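Local coordinates for catalase (Corynebacterium glutamicum, PDB 4B7H), which breaks down hydrogen peroxide to water and oxygen at a buried haem, binds NADPH, and is inhibited by nitric oxide, at residues N143-K154 / E185-L193; R129-V140 / I326-V337. All coordinates share one frame; numbering follows the deposited sequence. Where two conformers were deposited one is given.

Contact 1. Residues N143-K154 / E185-L193; sequences NTPTFFLRDGMK and ESAHQVTYL. With NDP (NADPH dihydro-nicotinamide-adenine-dinucleotide phosphate), chain H.
A buried loop-on-helix contact joins residues 143-154, the loop that leaves strand 135-142 of the catalase barrel, to helix 187-194, with NADPH bound at one end. Gln189 links its apolar and polar parts. Its CG stands over the face of the Phe148 ring, a CH-pi contact 3.4 Å from CG to the ring centroid, while Val190 CG2 and Leu193 CD2 meet the ring's edge. Because the Gln189 chain bends about its CB-CG bond (chi2 59°), the amide turns off the ring, and OE1 takes a hydrogen bond from Thr144 OG1 at 2.6 Å. That hydroxyl also accepts from Thr146 N in an ST turn, which ties the loop's own shape to the helix. One helical turn on, Tyr192 gives its OH to the carbonyl oxygen of Asn143 at 2.8 Å, in the carbonyl plane on a lone pair, and Thr144 CB rests over its ring. Water 2 bridges Phe147 O, Glu185 O and Gln189 N. At the far end Glu185 CB lies over one face of the Arg150 guanidinium, which is salt-bridged to Asp292 and Asp452 and hydrogen-bonded to Thr294. His188 shares a 2.7 Å hydrogen bond between NE2 and the ribose O2D of NADPH, and Thr146 CG2 sits over the face of the His188 ring, 3.9 Å from its centroid. Buried polar groups thus hold loop to helix, and His188, Tyr192 and Pro145 together line the dinucleotide site.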
loop_
_atom_site.group_PDB
_atom_site.type_symbol
_atom_site.label_atom_id
_atom_site.label_comp_id
_atom_site.label_asym_id
_atom_site.label_seq_id
_atom_site.Cartn_x
_atom_site.Cartn_y
_atom_site.Cartn_z
ATOM N N ASN A 143 17.713 26.579 -4.148
ATOM C CA ASN A 143 18.042 27.996 -4.300
ATOM C C ASN A 143 19.375 28.391 -3.631
ATOM O O ASN A 143 19.594 29.570 -3.320
ATOM C CB ASN A 143 16.899 28.871 -3.774
ATOM C CG ASN A 143 16.775 28.810 -2.271
ATOM O OD1 ASN A 143 17.342 27.926 -1.626
ATOM N ND2 ASN A 143 16.036 29.748 -1.701
ATOM N N THR A 144 20.246 27.400 -3.423
ATOM C CA THR A 144 21.591 27.577 -2.872
ATOM C C THR A 144 22.594 26.766 -3.690
ATOM O O THR A 144 22.279 25.661 -4.156
ATOM C CB THR A 144 21.682 27.095 -1.410
ATOM O OG1 THR A 144 23.061 26.972 -1.043
ATOM C CG2 THR A 144 20.985 25.733 -1.238
ATOM N N PRO A 145 23.813 27.304 -3.867
ATOM C CA PRO A 145 24.855 26.620 -4.638
ATOM C C PRO A 145 25.533 25.504 -3.839
ATOM O O PRO A 145 26.369 24.783 -4.386
ATOM C CB PRO A 145 25.862 27.745 -4.915
ATOM C CG PRO A 145 25.749 28.601 -3.684
ATOM C CD PRO A 145 24.257 28.643 -3.436
ATOM N N THR A 146 25.168 25.354 -2.568
ATOM C CA THR A 146 25.826 24.397 -1.684
ATOM C C THR A 146 24.781 23.680 -0.815
ATOM O O THR A 146 23.585 23.800 -1.067
ATOM C CB THR A 146 26.940 25.110 -0.855
ATOM O OG1 THR A 146 27.706 24.153 -0.119
ATOM C CG2 THR A 146 26.351 26.159 0.088
ATOM N N PHE A 147 25.216 22.912 0.181
ATOM C CA PHE A 147 24.273 22.229 1.070
ATOM C C PHE A 147 24.968 21.887 2.381
ATOM O O PHE A 147 26.170 22.123 2.528
ATOM C CB PHE A 147 23.715 20.973 0.403
ATOM C CG PHE A 147 22.393 20.500 0.973
ATOM C CD1 PHE A 147 21.250 21.273 0.835
ATOM C CD2 PHE A 147 22.292 19.263 1.598
ATOM C CE1 PHE A 147 20.018 20.836 1.340
ATOM C CE2 PHE A 147 21.069 18.817 2.106
ATOM C CZ PHE A 147 19.931 19.603 1.966
ATOM N N PHE A 148 24.207 21.309 3.311
ATOM C CA PHE A 148 24.626 21.151 4.699
ATOM C C PHE A 148 25.623 20.024 4.953
ATOM O O PHE A 148 26.248 19.991 6.017
ATOM C CB PHE A 148 23.412 20.857 5.588
ATOM C CG PHE A 148 22.326 21.904 5.539
ATOM C CD1 PHE A 148 22.327 22.969 6.436
ATOM C CD2 PHE A 148 21.270 21.788 4.637
ATOM C CE1 PHE A 148 21.305 23.922 6.415
ATOM C CE2 PHE A 148 20.242 22.739 4.613
ATOM C CZ PHE A 148 20.263 23.798 5.505
ATOM N N LEU A 149 25.732 19.075 4.019
ATOM C CA LEU A 149 26.455 17.828 4.291
ATOM C C LEU A 149 27.220 17.360 3.074
ATOM O O LEU A 149 26.928 17.795 1.956
ATOM C CB LEU A 149 25.486 16.717 4.702
ATOM C CG LEU A 149 24.574 16.940 5.907
ATOM C CD1 LEU A 149 23.478 15.886 5.912
ATOM C CD2 LEU A 149 25.372 16.927 7.216
ATOM N N ARG A 150 28.194 16.474 3.289
ATOM C CA ARG A 150 28.960 15.894 2.183
ATOM C C ARG A 150 28.877 14.370 2.136
ATOM O O ARG A 150 29.618 13.715 1.390
ATOM C CB ARG A 150 30.427 16.364 2.213
ATOM C CG ARG A 150 31.220 15.944 3.450
ATOM C CD ARG A 150 32.643 16.518 3.425
ATOM N NE ARG A 150 32.643 17.977 3.560
ATOM C CZ ARG A 150 32.960 18.654 4.665
ATOM N NH1 ARG A 150 33.324 18.019 5.779
ATOM N NH2 ARG A 150 32.919 19.981 4.649
ATOM N N ASP A 151 27.963 13.793 2.906
ATOM C CA ASP A 151 27.788 12.349 2.853
ATOM C C ASP A 151 26.333 12.003 3.117
ATOM O O ASP A 151 25.748 12.446 4.108
ATOM C CB ASP A 151 28.717 11.677 3.869
ATOM C CG ASP A 151 28.987 10.223 3.549
ATOM O OD1 ASP A 151 28.005 9.494 3.303
ATOM O OD2 ASP A 151 30.174 9.807 3.551
ATOM N N GLY A 152 25.748 11.212 2.218
ATOM C CA GLY A 152 24.351 10.837 2.326
ATOM C C GLY A 152 24.009 10.058 3.578
ATOM O O GLY A 152 22.853 10.044 4.003
ATOM N N MET A 153 25.006 9.412 4.179
ATOM C CA MET A 153 24.795 8.694 5.429
ATOM C C MET A 153 24.201 9.619 6.502
ATOM O O MET A 153 23.457 9.168 7.374
ATOM C CB MET A 153 26.116 8.101 5.924
ATOM C CG MET A 153 25.983 7.265 7.196
ATOM S SD MET A 153 24.923 5.817 6.999
ATOM C CE MET A 153 26.101 4.675 6.273
ATOM N N LYS A 154 24.514 10.912 6.417
ATOM C CA LYS A 154 24.097 11.884 7.422
ATOM C C LYS A 154 22.768 12.578 7.112
ATOM O O LYS A 154 22.235 13.313 7.951
ATOM C CB LYS A 154 25.198 12.939 7.595
ATOM C CG LYS A 154 26.448 12.408 8.277
ATOM C CD LYS A 154 26.726 13.132 9.586
ATOM C CE LYS A 154 25.581 12.985 10.594
ATOM N NZ LYS A 154 25.448 11.598 11.128
ATOM N N GLU A 185 30.448 20.569 9.190
ATOM C CA GLU A 185 30.406 20.681 7.733
ATOM C C GLU A 185 29.191 21.498 7.264
ATOM O O GLU A 185 29.174 22.007 6.131
ATOM C CB GLU A 185 30.410 19.298 7.068
ATOM C CG GLU A 185 29.202 18.412 7.386
ATOM C CD GLU A 185 29.491 17.407 8.485
ATOM O OE1 GLU A 185 30.049 17.809 9.530
ATOM O OE2 GLU A 185 29.179 16.203 8.298
ATOM N N SER A 186 28.191 21.631 8.143
ATOM C CA SER A 186 26.982 22.415 7.880
ATOM C C SER A 186 27.202 23.932 7.818
ATOM O O SER A 186 26.312 24.666 7.391
ATOM C CB SER A 186 25.933 22.120 8.960
ATOM O OG SER A 186 26.350 22.610 10.232
ATOM N N ALA A 187 28.369 24.406 8.247
ATOM C CA ALA A 187 28.561 25.844 8.427
ATOM C C ALA A 187 28.349 26.672 7.156
ATOM O O ALA A 187 27.777 27.760 7.214
ATOM C CB ALA A 187 29.914 26.133 9.052
ATOM N N HIS A 188 28.795 26.170 6.009
ATOM C CA HIS A 188 28.617 26.942 4.783
ATOM C C HIS A 188 27.143 27.199 4.504
ATOM O O HIS A 188 26.719 28.352 4.346
ATOM C CB HIS A 188 29.277 26.260 3.580
ATOM C CG HIS A 188 29.450 27.170 2.405
ATOM N ND1 HIS A 188 30.061 26.772 1.237
ATOM C CD2 HIS A 188 29.091 28.463 2.219
ATOM C CE1 HIS A 188 30.073 27.781 0.382
ATOM N NE2 HIS A 188 29.496 28.822 0.957
ATOM N N GLN A 189 26.351 26.134 4.474
ATOM C CA GLN A 189 24.945 26.299 4.140
ATOM C C GLN A 189 24.149 26.999 5.241
ATOM O O GLN A 189 23.218 27.754 4.946
ATOM C CB GLN A 189 24.293 24.966 3.769
ATOM C CG GLN A 189 22.802 25.094 3.505
ATOM C CD GLN A 189 22.481 26.069 2.387
ATOM O OE1 GLN A 189 23.284 26.273 1.478
ATOM N NE2 GLN A 189 21.290 26.658 2.434
ATOM N N VAL A 190 24.507 26.774 6.504
ATOM C CA VAL A 190 23.791 27.461 7.573
ATOM C C VAL A 190 24.014 28.977 7.491
ATOM O O VAL A 190 23.085 29.760 7.716
ATOM C CB VAL A 190 24.128 26.891 8.965
ATOM C CG1 VAL A 190 23.444 27.696 10.050
ATOM C CG2 VAL A 190 23.690 25.432 9.047
ATOM N N THR A 191 25.218 29.396 7.106
ATOM C CA THR A 191 25.486 30.822 6.924
ATOM C C THR A 191 24.620 31.396 5.794
ATOM O O THR A 191 24.051 32.484 5.920
ATOM C CB THR A 191 26.980 31.059 6.661
ATOM O OG1 THR A 191 27.736 30.543 7.760
ATOM C CG2 THR A 191 27.279 32.543 6.509
ATOM N N TYR A 192 24.495 30.645 4.702
ATOM C CA TYR A 192 23.634 31.047 3.591
ATOM C C TYR A 192 22.162 31.105 4.025
ATOM O O TYR A 192 21.443 32.064 3.722
ATOM C CB TYR A 192 23.837 30.060 2.443
ATOM C CG TYR A 192 23.250 30.410 1.095
ATOM C CD1 TYR A 192 21.911 30.162 0.810
ATOM C CD2 TYR A 192 24.057 30.917 0.077
ATOM C CE1 TYR A 192 21.378 30.450 -0.442
ATOM C CE2 TYR A 192 23.531 31.205 -1.182
ATOM C CZ TYR A 192 22.192 30.968 -1.430
ATOM O OH TYR A 192 21.684 31.246 -2.681
ATOM N N LEU A 193 21.726 30.069 4.740
ATOM C CA LEU A 193 20.346 29.943 5.209
ATOM C C LEU A 193 19.947 31.061 6.179
ATOM O O LEU A 193 18.811 31.555 6.159
ATOM C CB LEU A 193 20.155 28.587 5.896
ATOM C CG LEU A 193 18.835 28.359 6.638
ATOM C CD1 LEU A 193 17.639 28.306 5.681
ATOM C CD2 LEU A 193 18.916 27.100 7.498
HETATM P PA NDP H . 31.871 36.069 -6.094
HETATM O O1A NDP H . 32.000 37.476 -5.641
HETATM O O2A NDP H . 32.270 35.880 -7.518
HETATM O O5B NDP H . 30.348 35.617 -5.889
HETATM C C5B NDP H . 29.690 35.865 -4.670
HETATM C C4B NDP H . 28.302 35.259 -4.796
HETATM O O4B NDP H . 27.601 35.448 -3.575
HETATM C C3B NDP H . 27.502 35.934 -5.912
HETATM O O3B NDP H . 26.811 34.956 -6.666
HETATM C C2B NDP H . 26.554 36.826 -5.132
HETATM O O2B NDP H . 25.358 37.175 -5.801
HETATM C C1B NDP H . 26.334 35.974 -3.890
HETATM N N9A NDP H . 25.668 36.701 -2.792
HETATM C C8A NDP H . 25.495 38.057 -2.671
HETATM N N7A NDP H . 24.809 38.309 -1.533
HETATM C C5A NDP H . 24.535 37.129 -0.924
HETATM C C6A NDP H . 23.864 36.813 0.256
HETATM N N6A NDP H . 23.066 37.711 0.834
HETATM N N1A NDP H . 23.752 35.493 0.629
HETATM C C2A NDP H . 24.287 34.495 -0.160
HETATM N N3A NDP H . 24.947 34.814 -1.330
HETATM C C4A NDP H . 25.068 36.112 -1.706
HETATM O O3 NDP H . 32.731 35.136 -5.088
HETATM P PN NDP H . 32.872 33.529 -5.198
HETATM O O1N NDP H . 32.111 33.009 -6.369
HETATM O O2N NDP H . 34.316 33.231 -5.042
HETATM O O5D NDP H . 32.144 33.009 -3.860
HETATM C C5D NDP H . 32.331 33.695 -2.636
HETATM C C4D NDP H . 31.288 33.233 -1.639
HETATM O O4D NDP H . 30.007 33.571 -2.132
HETATM C C3D NDP H . 31.308 31.721 -1.474
HETATM O O3D NDP H . 32.156 31.327 -0.405
HETATM C C2D NDP H . 29.845 31.388 -1.237
HETATM O O2D NDP H . 29.582 31.389 0.138
HETATM C C1D NDP H . 29.064 32.543 -1.854
HETATM N N1N NDP H . 28.368 32.137 -3.094
HETATM C C2N NDP H . 29.063 31.439 -4.039
HETATM C C3N NDP H . 28.485 31.027 -5.230
HETATM C C7N NDP H . 29.327 30.251 -6.189
HETATM O O7N NDP H . 28.701 29.326 -7.030
HETATM N N7N NDP H . 30.643 30.430 -6.215
HETATM C C4N NDP H . 27.040 31.325 -5.569
HETATM C C5N NDP H . 26.370 32.095 -4.468
HETATM C C6N NDP H . 27.049 32.457 -3.303
HETATM P P2B NDP H . 25.247 38.561 -6.623
HETATM O O1X NDP H . 25.606 39.691 -5.681
HETATM O O2X NDP H . 26.206 38.494 -7.792
HETATM O O3X NDP H . 23.813 38.674 -7.107
HETATM O O HOH W 1 18.978 28.350 0.732
HETATM O O HOH W 2 27.540 23.516 4.515
HETATM O O HOH W 3 28.569 15.157 5.860
#

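Contact 2. Residues R129-V140 / I326-V337; sequences RFYTEEGNYDIV and IALDPGNIVPGV. Unlike the reference sequence in segment 326-337: Ile326 (reference Leu). With HEM (protoporphyrin IX containing Fe), chain E.
Strands 125-132 and 135-142 form an antiparallel hairpin, closed by a type I turn from Thr132 to Gly135, and the irregular segment 326-337 runs along it. The backbones come closest at Tyr137 and Ile333, where Asp138 N donates to Asn332 O at 3.0 Å; the same oxygen receives a CA-H...O contact from Tyr137. A type I turn, Asp329 to Asn332, is braced by an Asx turn, Gly331 N donating to Asp329 OD1. Gly135, with its positive phi, suits the hairpin turn.

Asp138 is the polar hub. Arg129 grips its carboxylate side-on, NE to OD1 at 2.8 Å and NH2 to OD2, both on syn lone pairs and near the guanidinium plane. Asp329 N reaches OD2 on its anti lone pair, and Asn332 ND2 comes to that oxygen at 2.9 Å from above the carboxylate plane, the amide turned 81° to it; Asn332 OD1 accepts from Arg365. OD2 of Asp138 therefore has three donors. Arg129 NH2 also makes a weak bond to Ala327 O, and Leu328 CD2 lies over one face of the guanidinium.

Tyr137 reaches the other way: with CG opposite the backbone N (chi1 176°), its ring runs out to Val337, whose CG1 is 3.4 Å from OH, while Asn332 O lies at the ring edge. The hydroxyl bonds Tyr228. Val140 sends CG2 against Leu328 and Pro330, and its CG1 is 3.6 Å from C2D of the haem; Leu328 CD1 approaches a haem propionate. Water 5 joins Asp138 O to Pro330 O.

The carboxylate, surrounded by a guanidinium and two N-H groups, would probably stay ionised although buried; through Asp329 N and Asn332 ND2 it ties the irregular segment to the hairpin beside the haem.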
loop_
_atom_site.group_PDB
_atom_site.type_symbol
_atom_site.label_atom_id
_atom_site.label_comp_id
_atom_site.label_asym_id
_atom_site.label_seq_id
_atom_site.Cartn_x
_atom_site.Cartn_y
_atom_site.Cartn_z
ATOM N N ARG A 129 12.225 19.533 -14.599
ATOM C CA ARG A 129 12.220 18.427 -15.554
ATOM C C ARG A 129 12.224 18.990 -16.959
ATOM O O ARG A 129 11.409 19.860 -17.282
ATOM C CB ARG A 129 10.962 17.565 -15.416
ATOM C CG ARG A 129 10.724 16.668 -16.648
ATOM C CD ARG A 129 9.784 15.520 -16.310
ATOM N NE ARG A 129 10.375 14.727 -15.239
ATOM C CZ ARG A 129 9.694 13.970 -14.386
ATOM N NH1 ARG A 129 8.373 13.867 -14.490
ATOM N NH2 ARG A 129 10.341 13.317 -13.426
ATOM N N PHE A 130 13.125 18.487 -17.793
ATOM C CA PHE A 130 13.111 18.796 -19.211
ATOM C C PHE A 130 12.660 17.557 -19.974
ATOM O O PHE A 130 13.266 16.486 -19.853
ATOM C CB PHE A 130 14.501 19.255 -19.661
ATOM C CG PHE A 130 15.022 20.430 -18.878
ATOM C CD1 PHE A 130 14.477 21.690 -19.065
ATOM C CD2 PHE A 130 16.026 20.270 -17.925
ATOM C CE1 PHE A 130 14.931 22.779 -18.338
ATOM C CE2 PHE A 130 16.488 21.362 -17.184
ATOM C CZ PHE A 130 15.938 22.616 -17.391
ATOM N N TYR A 131 11.569 17.697 -20.728
ATOM C CA TYR A 131 11.029 16.576 -21.495
ATOM C C TYR A 131 11.780 16.497 -22.820
ATOM O O TYR A 131 11.292 16.975 -23.848
ATOM C CB TYR A 131 9.517 16.740 -21.724
ATOM C CG TYR A 131 8.673 16.702 -20.450
ATOM C CD1 TYR A 131 8.462 17.852 -19.682
ATOM C CD2 TYR A 131 8.070 15.519 -20.030
ATOM C CE1 TYR A 131 7.686 17.819 -18.530
ATOM C CE2 TYR A 131 7.288 15.472 -18.871
ATOM C CZ TYR A 131 7.093 16.629 -18.130
ATOM O OH TYR A 131 6.333 16.610 -16.981
ATOM N N THR A 132 12.972 15.899 -22.795
ATOM C CA THR A 132 13.848 15.894 -23.965
ATOM C C THR A 132 13.545 14.742 -24.919
ATOM O O THR A 132 12.849 13.779 -24.566
ATOM C CB THR A 132 15.366 15.869 -23.593
ATOM O OG1 THR A 132 15.860 14.521 -23.585
ATOM C CG2 THR A 132 15.639 16.534 -22.251
ATOM N N GLU A 133 14.097 14.837 -26.123
ATOM C CA GLU A 133 13.906 13.816 -27.149
ATOM C C GLU A 133 14.658 12.528 -26.816
ATOM O O GLU A 133 14.425 11.494 -27.434
ATOM C CB GLU A 133 14.342 14.344 -28.521
ATOM C CG GLU A 133 13.506 15.519 -29.026
ATOM C CD GLU A 133 13.982 16.058 -30.365
ATOM O OE1 GLU A 133 14.705 15.336 -31.085
ATOM O OE2 GLU A 133 13.632 17.211 -30.695
ATOM N N GLU A 134 15.568 12.596 -25.847
ATOM C CA GLU A 134 16.309 11.413 -25.399
ATOM C C GLU A 134 15.945 11.046 -23.961
ATOM O O GLU A 134 16.705 10.364 -23.264
ATOM C CB GLU A 134 17.824 11.596 -25.597
ATOM C CG GLU A 134 18.160 11.742 -27.083
ATOM C CD GLU A 134 19.635 11.900 -27.428
ATOM O OE1 GLU A 134 20.478 12.084 -26.531
ATOM O OE2 GLU A 134 19.946 11.853 -28.640
ATOM N N GLY A 135 14.763 11.484 -23.531
ATOM C CA GLY A 135 14.242 11.144 -22.217
ATOM C C GLY A 135 14.065 12.347 -21.307
ATOM O O GLY A 135 14.483 13.462 -21.637
ATOM N N ASN A 136 13.432 12.130 -20.156
ATOM C CA ASN A 136 13.275 13.196 -19.169
ATOM C C ASN A 136 14.596 13.431 -18.454
ATOM O O ASN A 136 15.166 12.510 -17.878
ATOM C CB ASN A 136 12.185 12.869 -18.141
ATOM C CG ASN A 136 10.796 12.793 -18.761
ATOM O OD1 ASN A 136 10.569 13.333 -19.846
ATOM N ND2 ASN A 136 9.861 12.125 -18.073
ATOM N N TYR A 137 15.082 14.666 -18.513
ATOM C CA TYR A 137 16.285 15.058 -17.792
ATOM C C TYR A 137 15.860 15.982 -16.662
ATOM O O TYR A 137 15.356 17.086 -16.913
ATOM C CB TYR A 137 17.256 15.784 -18.730
ATOM C CG TYR A 137 18.502 16.308 -18.043
ATOM C CD1 TYR A 137 19.053 15.637 -16.956
ATOM C CD2 TYR A 137 19.121 17.479 -18.473
ATOM C CE1 TYR A 137 20.187 16.116 -16.320
ATOM C CE2 TYR A 137 20.259 17.964 -17.835
ATOM C CZ TYR A 137 20.783 17.276 -16.763
ATOM O OH TYR A 137 21.906 17.754 -16.129
ATOM N N ASP A 138 16.031 15.530 -15.423
ATOM C CA ASP A 138 15.658 16.355 -14.281
ATOM C C ASP A 138 16.897 16.936 -13.644
ATOM O O ASP A 138 17.873 16.214 -13.411
ATOM C CB ASP A 138 14.921 15.542 -13.202
ATOM C CG ASP A 138 13.596 14.967 -13.674
ATOM O OD1 ASP A 138 13.134 15.276 -14.793
ATOM O OD2 ASP A 138 13.005 14.203 -12.885
ATOM N N ILE A 139 16.852 18.237 -13.374
ATOM C CA ILE A 139 17.859 18.866 -12.524
ATOM C C ILE A 139 17.140 19.281 -11.249
ATOM O O ILE A 139 16.421 20.282 -11.216
ATOM C CB ILE A 139 18.565 20.067 -13.191
ATOM C CG1 ILE A 139 19.199 19.635 -14.519
ATOM C CG2 ILE A 139 19.621 20.645 -12.239
ATOM C CD1 ILE A 139 19.861 20.760 -15.303
ATOM N N VAL A 140 17.300 18.458 -10.221
ATOM C CA VAL A 140 16.576 18.641 -8.979
ATOM C C VAL A 140 17.485 19.466 -8.080
ATOM O O VAL A 140 18.326 18.933 -7.339
ATOM C CB VAL A 140 16.199 17.271 -8.365
ATOM C CG1 VAL A 140 15.376 17.454 -7.098
ATOM C CG2 VAL A 140 15.415 16.446 -9.391
ATOM N N ILE A 326 4.094 14.544 -9.443
ATOM C CA ILE A 326 5.328 14.560 -10.219
ATOM C C ILE A 326 6.415 13.864 -9.405
ATOM O O ILE A 326 6.413 13.916 -8.169
ATOM C CB ILE A 326 5.738 15.981 -10.691
ATOM C CG1 ILE A 326 6.631 15.888 -11.934
ATOM C CG2 ILE A 326 6.422 16.791 -9.582
ATOM C CD1 ILE A 326 6.864 17.220 -12.631
ATOM N N ALA A 327 7.296 13.158 -10.103
ATOM C CA ALA A 327 8.340 12.381 -9.450
ATOM C C ALA A 327 9.682 12.873 -9.963
ATOM O O ALA A 327 10.263 12.299 -10.890
ATOM C CB ALA A 327 8.155 10.888 -9.753
ATOM N N LEU A 328 10.154 13.978 -9.398
ATOM C CA LEU A 328 11.395 14.589 -9.868
ATOM C C LEU A 328 12.568 13.835 -9.250
ATOM O O LEU A 328 12.539 13.494 -8.071
ATOM C CB LEU A 328 11.409 16.077 -9.518
ATOM C CG LEU A 328 10.359 16.862 -10.329
ATOM C CD1 LEU A 328 9.954 18.172 -9.661
ATOM C CD2 LEU A 328 10.862 17.138 -11.751
ATOM N N ASP A 329 13.592 13.557 -10.048
ATOM C CA ASP A 329 14.604 12.578 -9.657
ATOM C C ASP A 329 15.940 12.910 -10.326
ATOM O O ASP A 329 16.028 12.920 -11.551
ATOM C CB ASP A 329 14.079 11.199 -10.085
ATOM C CG ASP A 329 15.062 10.065 -9.860
ATOM O OD1 ASP A 329 16.140 10.271 -9.260
ATOM O OD2 ASP A 329 14.730 8.933 -10.285
ATOM N N PRO A 330 16.997 13.172 -9.527
ATOM C CA PRO A 330 18.290 13.530 -10.132
ATOM C C PRO A 330 18.888 12.375 -10.933
ATOM O O PRO A 330 19.775 12.588 -11.760
ATOM C CB PRO A 330 19.175 13.882 -8.922
ATOM C CG PRO A 330 18.540 13.189 -7.769
ATOM C CD PRO A 330 17.060 13.177 -8.053
ATOM N N GLY A 331 18.397 11.161 -10.700
ATOM C CA GLY A 331 18.820 10.011 -11.485
ATOM C C GLY A 331 18.270 10.000 -12.901
ATOM O O GLY A 331 18.683 9.179 -13.730
ATOM N N ASN A 332 17.324 10.894 -13.180
ATOM C CA ASN A 332 16.831 11.079 -14.537
ATOM C C ASN A 332 17.849 11.868 -15.357
ATOM O O ASN A 332 17.656 13.056 -15.646
ATOM C CB ASN A 332 15.473 11.778 -14.525
ATOM C CG ASN A 332 14.353 10.854 -14.112
ATOM O OD1 ASN A 332 14.463 9.626 -14.236
ATOM N ND2 ASN A 332 13.256 11.432 -13.636
ATOM N N ILE A 333 18.947 11.201 -15.709
ATOM C CA ILE A 333 19.947 11.786 -16.581
ATOM C C ILE A 333 19.788 11.251 -18.001
ATOM O O ILE A 333 19.060 10.277 -18.237
ATOM C CB ILE A 333 21.374 11.563 -16.045
ATOM C CG1 ILE A 333 21.703 10.068 -15.927
ATOM C CG2 ILE A 333 21.556 12.285 -14.710
ATOM C CD1 ILE A 333 23.154 9.805 -15.545
ATOM N N VAL A 334 20.456 11.910 -18.945
ATOM C CA VAL A 334 20.341 11.595 -20.366
ATOM C C VAL A 334 21.753 11.569 -20.958
ATOM O O VAL A 334 22.698 12.041 -20.321
ATOM C CB VAL A 334 19.466 12.646 -21.107
ATOM C CG1 VAL A 334 18.004 12.527 -20.702
ATOM C CG2 VAL A 334 19.989 14.055 -20.856
ATOM N N PRO A 335 21.915 11.015 -22.178
ATOM C CA PRO A 335 23.243 11.016 -22.802
ATOM C C PRO A 335 23.849 12.415 -22.867
ATOM O O PRO A 335 23.135 13.378 -23.150
ATOM C CB PRO A 335 22.959 10.494 -24.219
ATOM C CG PRO A 335 21.768 9.607 -24.046
ATOM C CD PRO A 335 20.928 10.274 -22.984
ATOM N N GLY A 336 25.148 12.516 -22.599
ATOM C CA GLY A 336 25.818 13.803 -22.549
ATOM C C GLY A 336 25.901 14.414 -21.156
ATOM O O GLY A 336 26.557 15.444 -20.972
ATOM N N VAL A 337 25.239 13.794 -20.180
ATOM C CA VAL A 337 25.293 14.237 -18.787
ATOM C C VAL A 337 25.705 13.061 -17.910
ATOM O O VAL A 337 25.243 11.931 -18.110
ATOM C CB VAL A 337 23.925 14.746 -18.292
ATOM C CG1 VAL A 337 23.987 15.132 -16.823
ATOM C CG2 VAL A 337 23.464 15.928 -19.125
HETATM C CHA HEM E . 13.182 15.881 -2.255
HETATM C CHB HEM E . 16.533 12.665 -0.859
HETATM C CHC HEM E . 19.822 16.217 -0.817
HETATM C CHD HEM E . 16.854 18.815 -3.579
HETATM C C1A HEM E . 13.791 14.712 -1.868
HETATM C C2A HEM E . 13.152 13.414 -1.766
HETATM C C3A HEM E . 14.092 12.533 -1.396
HETATM C C4A HEM E . 15.342 13.238 -1.243
HETATM C CMA HEM E . 13.946 11.026 -1.159
HETATM C CAA HEM E . 11.660 13.137 -2.059
HETATM C CBA HEM E . 11.485 12.848 -3.543
HETATM C CGA HEM E . 10.095 12.380 -3.886
HETATM O O1A HEM E . 9.610 12.776 -4.976
HETATM O O2A HEM E . 9.465 11.619 -3.106
HETATM C C1B HEM E . 17.720 13.342 -0.695
HETATM C C2B HEM E . 18.957 12.783 -0.198
HETATM C C3B HEM E . 19.861 13.784 -0.165
HETATM C C4B HEM E . 19.220 14.980 -0.664
HETATM C CMB HEM E . 19.127 11.309 0.225
HETATM C CAB HEM E . 21.344 13.767 0.250
HETATM C CBB HEM E . 22.099 12.673 0.157
HETATM C C1C HEM E . 19.373 17.170 -1.715
HETATM C C2C HEM E . 20.163 18.172 -2.416
HETATM C C3C HEM E . 19.317 18.886 -3.180
HETATM C C4C HEM E . 17.991 18.338 -2.994
HETATM C CMC HEM E . 21.692 18.362 -2.259
HETATM C CAC HEM E . 19.602 20.038 -4.174
HETATM C CBC HEM E . 20.771 20.163 -4.824
HETATM C C1D HEM E . 15.598 18.302 -3.407
HETATM C C2D HEM E . 14.430 18.909 -3.959
HETATM C C3D HEM E . 13.287 18.015 -3.560
HETATM C C4D HEM E . 13.867 16.935 -2.810
HETATM C CMD HEM E . 14.352 20.200 -4.769
HETATM C CAD HEM E . 11.829 18.235 -3.937
HETATM C CBD HEM E . 11.638 17.804 -5.389
HETATM C CGD HEM E . 10.215 18.139 -5.726
HETATM O O1D HEM E . 9.406 17.211 -5.976
HETATM O O2D HEM E . 9.877 19.350 -5.721
HETATM N NA HEM E . 15.135 14.573 -1.551
HETATM N NB HEM E . 17.906 14.680 -0.968
HETATM N NC HEM E . 18.048 17.296 -2.099
HETATM N ND HEM E . 15.238 17.142 -2.726
HETATM FE FE HEM E . 16.571 15.956 -1.795
HETATM O O HOH W 4 20.680 13.694 -24.463
HETATM O O HOH W 5 20.247 15.297 -12.454
#

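Overall arrangement
Both contacts are buried, and both use the chain around strand 135-142: contact 2 takes the strand itself, and contact 1 the loop that follows it, their centres about 24 Å apart. Both approach the haem, contact 1 through Phe147 and contact 2 with the aliphatic side chains of Val140 and Leu328; contact 1 also meets NADPH through His188, Tyr192 and Pro145. The chemistry differs accordingly. Loop against helix relies on neutral hydrogen bonds and CH-pi contacts; hairpin against coil centres on an aspartate, paired with an arginine of its own hairpin, that takes N-H groups from the coil. Different neighbouring subunits flank them, two at 143-154 / 185-193 and another at 129-140 / 326-337.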